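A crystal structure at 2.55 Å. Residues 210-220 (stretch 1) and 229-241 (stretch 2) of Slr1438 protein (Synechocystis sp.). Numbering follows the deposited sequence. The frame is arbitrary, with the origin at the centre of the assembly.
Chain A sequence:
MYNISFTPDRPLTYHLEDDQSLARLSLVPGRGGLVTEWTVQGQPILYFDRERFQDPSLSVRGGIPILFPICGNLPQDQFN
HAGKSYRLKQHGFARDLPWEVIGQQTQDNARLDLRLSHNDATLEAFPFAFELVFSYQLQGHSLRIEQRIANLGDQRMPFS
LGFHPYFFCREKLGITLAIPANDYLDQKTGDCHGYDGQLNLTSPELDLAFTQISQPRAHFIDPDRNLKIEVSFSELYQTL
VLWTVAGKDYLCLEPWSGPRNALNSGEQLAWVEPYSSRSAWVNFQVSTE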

# COMPACT_ATOMS: atom_id res chain seq x y z
N PHE A 210 -12.21 -5.38 6.55
CA PHE A 210 -13.38 -5.93 5.89
C PHE A 210 -12.89 -7.07 4.99
O PHE A 210 -12.45 -6.84 3.86
CB PHE A 210 -14.04 -4.86 5.03
CG PHE A 210 -14.45 -3.64 5.78
CD1 PHE A 210 -15.75 -3.51 6.28
CD2 PHE A 210 -13.56 -2.59 5.97
CE1 PHE A 210 -16.15 -2.35 6.94
CE2 PHE A 210 -13.95 -1.43 6.63
CZ PHE A 210 -15.25 -1.31 7.12
N THR A 211 -12.96 -8.30 5.47
CA THR A 211 -12.48 -9.41 4.66
C THR A 211 -13.55 -10.07 3.80
O THR A 211 -13.29 -11.11 3.18
CB THR A 211 -11.82 -10.49 5.54
OG1 THR A 211 -12.80 -11.06 6.41
CG2 THR A 211 -10.70 -9.89 6.37
N GLN A 212 -14.74 -9.47 3.74
CA GLN A 212 -15.86 -10.00 2.95
C GLN A 212 -16.48 -8.85 2.17
O GLN A 212 -17.41 -8.20 2.64
CB GLN A 212 -16.90 -10.62 3.88
CG GLN A 212 -17.95 -11.47 3.18
CD GLN A 212 -17.36 -12.71 2.56
OE1 GLN A 212 -16.62 -13.45 3.21
NE2 GLN A 212 -17.69 -12.97 1.30
N ILE A 213 -15.96 -8.61 0.96
CA ILE A 213 -16.46 -7.51 0.14
C ILE A 213 -17.21 -7.96 -1.10
O ILE A 213 -16.89 -8.99 -1.69
CB ILE A 213 -15.29 -6.57 -0.28
CG1 ILE A 213 -14.22 -7.35 -1.04
CG2 ILE A 213 -14.71 -5.89 0.96
CD1 ILE A 213 -13.03 -6.52 -1.45
N SER A 214 -18.20 -7.16 -1.49
CA SER A 214 -19.04 -7.47 -2.65
C SER A 214 -18.77 -6.64 -3.90
O SER A 214 -19.51 -6.73 -4.88
CB SER A 214 -20.50 -7.31 -2.25
OG SER A 214 -20.75 -6.03 -1.72
N GLN A 215 -17.71 -5.84 -3.87
CA GLN A 215 -17.36 -4.99 -4.99
C GLN A 215 -15.85 -4.88 -5.14
O GLN A 215 -15.13 -4.84 -4.16
CB GLN A 215 -17.92 -3.58 -4.79
CG GLN A 215 -19.42 -3.42 -4.96
CD GLN A 215 -19.79 -3.02 -6.36
OE1 GLN A 215 -19.72 -3.83 -7.28
NE2 GLN A 215 -20.16 -1.76 -6.54
N PRO A 216 -15.36 -4.84 -6.39
CA PRO A 216 -13.92 -4.73 -6.62
C PRO A 216 -13.52 -3.26 -6.51
O PRO A 216 -12.59 -2.80 -7.19
CB PRO A 216 -13.78 -5.26 -8.04
CG PRO A 216 -15.02 -4.72 -8.70
CD PRO A 216 -16.09 -5.01 -7.66
N ARG A 217 -14.22 -2.52 -5.65
CA ARG A 217 -13.94 -1.10 -5.45
C ARG A 217 -14.47 -0.58 -4.13
O ARG A 217 -15.17 -1.28 -3.41
CB ARG A 217 -14.55 -0.27 -6.58
CG ARG A 217 -16.08 -0.33 -6.68
CD ARG A 217 -16.62 0.68 -7.68
NE ARG A 217 -15.87 0.67 -8.94
CZ ARG A 217 -15.84 -0.34 -9.81
NH1 ARG A 217 -16.55 -1.45 -9.58
NH2 ARG A 217 -15.09 -0.25 -10.90
N ALA A 218 -14.13 0.67 -3.84
CA ALA A 218 -14.54 1.36 -2.62
C ALA A 218 -14.11 2.83 -2.73
O ALA A 218 -13.21 3.16 -3.52
CB ALA A 218 -13.88 0.70 -1.41
N HIS A 219 -14.73 3.71 -1.97
CA HIS A 219 -14.38 5.12 -2.03
C HIS A 219 -14.90 5.89 -0.84
O HIS A 219 -15.57 5.32 0.03
CB HIS A 219 -14.92 5.76 -3.33
CG HIS A 219 -16.39 6.03 -3.31
ND1 HIS A 219 -16.97 6.98 -2.50
CD2 HIS A 219 -17.41 5.47 -4.01
CE1 HIS A 219 -18.27 7.01 -2.70
NE2 HIS A 219 -18.57 6.10 -3.62
N PHE A 220 -14.57 7.17 -0.78
CA PHE A 220 -15.04 8.03 0.29
C PHE A 220 -15.08 9.46 -0.24
O PHE A 220 -14.28 9.84 -1.09
CB PHE A 220 -14.14 7.93 1.53
CG PHE A 220 -12.82 8.62 1.40
CD1 PHE A 220 -12.70 9.99 1.68
CD2 PHE A 220 -11.68 7.91 1.03
CE1 PHE A 220 -11.47 10.64 1.60
CE2 PHE A 220 -10.43 8.55 0.95
CZ PHE A 220 -10.33 9.92 1.23
N ILE A 229 -12.31 10.13 -3.24
CA ILE A 229 -11.16 9.29 -3.52
C ILE A 229 -11.65 7.86 -3.62
O ILE A 229 -12.13 7.29 -2.64
CB ILE A 229 -10.13 9.41 -2.40
CG1 ILE A 229 -9.55 10.82 -2.38
CG2 ILE A 229 -9.06 8.36 -2.57
CD1 ILE A 229 -8.52 11.05 -1.30
N GLU A 230 -11.54 7.27 -4.81
CA GLU A 230 -11.98 5.90 -5.04
C GLU A 230 -10.87 4.88 -5.28
O GLU A 230 -9.95 5.12 -6.07
CB GLU A 230 -12.95 5.84 -6.22
CG GLU A 230 -13.30 4.42 -6.65
CD GLU A 230 -13.82 4.35 -8.07
OE1 GLU A 230 -13.11 4.86 -8.98
OE2 GLU A 230 -14.91 3.79 -8.28
N VAL A 231 -10.98 3.73 -4.62
CA VAL A 231 -10.01 2.66 -4.75
C VAL A 231 -10.61 1.46 -5.50
O VAL A 231 -11.59 0.87 -5.05
CB VAL A 231 -9.56 2.17 -3.36
CG1 VAL A 231 -8.45 1.15 -3.51
CG2 VAL A 231 -9.10 3.34 -2.51
N SER A 232 -10.02 1.11 -6.63
CA SER A 232 -10.50 -0.03 -7.40
C SER A 232 -9.36 -1.04 -7.47
O SER A 232 -8.20 -0.67 -7.25
CB SER A 232 -10.96 0.41 -8.79
OG SER A 232 -9.90 1.02 -9.51
N PHE A 233 -9.66 -2.30 -7.78
CA PHE A 233 -8.62 -3.33 -7.81
C PHE A 233 -8.94 -4.62 -8.55
O PHE A 233 -10.10 -5.03 -8.63
CB PHE A 233 -8.24 -3.68 -6.37
CG PHE A 233 -9.41 -3.64 -5.41
CD1 PHE A 233 -9.88 -2.42 -4.91
CD2 PHE A 233 -10.04 -4.82 -5.02
CE1 PHE A 233 -10.97 -2.38 -4.04
CE2 PHE A 233 -11.14 -4.78 -4.14
CZ PHE A 233 -11.60 -3.56 -3.65
N SER A 234 -7.90 -5.27 -9.06
CA SER A 234 -8.07 -6.54 -9.76
C SER A 234 -8.48 -7.63 -8.74
O SER A 234 -8.37 -7.43 -7.52
CB SER A 234 -6.77 -6.91 -10.49
OG SER A 234 -5.73 -7.27 -9.58
N GLU A 235 -8.94 -8.78 -9.22
CA GLU A 235 -9.40 -9.84 -8.33
C GLU A 235 -8.44 -10.46 -7.32
O GLU A 235 -8.86 -11.28 -6.51
CB GLU A 235 -10.08 -10.95 -9.14
CG GLU A 235 -9.20 -11.66 -10.14
CD GLU A 235 -10.02 -12.56 -11.06
OE1 GLU A 235 -9.42 -13.18 -11.96
OE2 GLU A 235 -11.25 -12.64 -10.87
N LEU A 236 -7.17 -10.09 -7.37
CA LEU A 236 -6.20 -10.63 -6.41
C LEU A 236 -6.54 -10.08 -5.01
O LEU A 236 -6.22 -10.70 -3.99
CB LEU A 236 -4.78 -10.21 -6.78
CG LEU A 236 -3.67 -10.49 -5.75
CD1 LEU A 236 -3.40 -11.99 -5.70
CD2 LEU A 236 -2.39 -9.71 -6.07
N TYR A 237 -7.20 -8.93 -4.97
CA TYR A 237 -7.53 -8.30 -3.71
C TYR A 237 -8.93 -8.61 -3.22
O TYR A 237 -9.92 -8.20 -3.84
CB TYR A 237 -7.31 -6.80 -3.82
CG TYR A 237 -5.92 -6.50 -4.31
CD1 TYR A 237 -5.66 -6.37 -5.68
CD2 TYR A 237 -4.84 -6.44 -3.42
CE1 TYR A 237 -4.34 -6.19 -6.15
CE2 TYR A 237 -3.53 -6.27 -3.87
CZ TYR A 237 -3.29 -6.14 -5.24
OH TYR A 237 -1.99 -6.00 -5.69
N GLN A 238 -9.01 -9.30 -2.08
CA GLN A 238 -10.28 -9.71 -1.51
C GLN A 238 -10.60 -9.07 -0.17
O GLN A 238 -11.71 -9.24 0.35
CB GLN A 238 -10.28 -11.22 -1.37
CG GLN A 238 -9.86 -11.90 -2.67
CD GLN A 238 -9.39 -13.32 -2.46
OE1 GLN A 238 -10.20 -14.22 -2.23
NE2 GLN A 238 -8.08 -13.53 -2.52
N THR A 239 -9.65 -8.33 0.38
CA THR A 239 -9.83 -7.66 1.67
C THR A 239 -9.60 -6.15 1.64
O THR A 239 -8.72 -5.66 0.94
CB THR A 239 -8.91 -8.27 2.74
OG1 THR A 239 -9.47 -9.52 3.20
CG2 THR A 239 -8.76 -7.32 3.92
N LEU A 240 -10.40 -5.44 2.42
CA LEU A 240 -10.30 -3.99 2.50
C LEU A 240 -10.03 -3.58 3.94
O LEU A 240 -10.78 -3.94 4.85
CB LEU A 240 -11.60 -3.37 2.01
CG LEU A 240 -11.51 -2.24 0.98
CD1 LEU A 240 -10.22 -2.29 0.16
CD2 LEU A 240 -12.74 -2.38 0.08
N VAL A 241 -8.94 -2.84 4.14
CA VAL A 241 -8.56 -2.38 5.47
C VAL A 241 -8.70 -0.87 5.62
O VAL A 241 -8.43 -0.11 4.68
CB VAL A 241 -7.09 -2.79 5.79
CG1 VAL A 241 -6.62 -2.11 7.07
CG2 VAL A 241 -6.97 -4.31 5.91

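The two stretches meet in two antiparallel ladders, and most of the polar groups at the contact are backbone amides and carbonyls that satisfy one another. In the longer ladder, strand 217-220 runs at 170° to strand 229-233. Phe220 and Ile229 form a closed pair: Phe220 N donates to Ile229 O at 3.1 Å, and Ile229 N returns a bond to Phe220 O at 2.9 Å. Two residues along, Val231 N reaches Ala218 O at 2.6 Å with a good angle of 160°. The reciprocal bond, Ala218 N to Val231 O, is short at 2.8 Å but weak, because its angle at hydrogen is only 129°. Phe233 N then donates to Pro216 O at 3.0 Å. Proline has no amide hydrogen to give in return, yet its carbonyl serves well as an acceptor at the end of the ladder.

Several of these carbonyls also receive CA-H...O contacts, which supplement the amide bonds. Val231 O lies 3.1 Å from Arg217 CA, and Ile229 O lies 3.2 Å from His219 CA.

The non-hydrogen-bonded pairs, Arg217 with Ser232 and His219 with Glu230, send their side chains to one face. There Arg217 NE and Glu230 OE2, 3.3 Å apart, form a salt bridge whose hydrogen bond is weak. The carboxylate oxygen lies near the guanidinium plane, where the N-H groups point, and this diagonal pairing matches opposite charges at partly exposed positions. His219 and Glu230 pack through their aliphatic bases, CB to CB at 3.5 Å.

The other face is apolar. Phe220 CZ touches Ile229 CD1 at 3.3 Å, while the small Ala218 places CB 3.6 Å from Leu240 CD2, linking this ladder to the second.

That second ladder is offset by one residue in register. Phe210 N donates to Leu240 O at 2.6 Å, and Leu240 N to Phe210 O at 2.9 Å with a nearly linear 175° angle, so both residues' backbone polar groups are satisfied while their buried side chains pack, CB to CB at 4.2 Å. Next to it, Thr239 OG1 comes within 3.4 Å of Thr211 CG2, but its hydrogen bond is made elsewhere in the structure.

Between the ladders, hydrophobic packing takes over. Ile213 sets CD1 3.7 Å from Phe233 CE2, at the edge of the ring, and CG2 4.1 Å from Leu240 CD2. The Phe233 ring also presents one face to Pro216, packing against the loop before the strand.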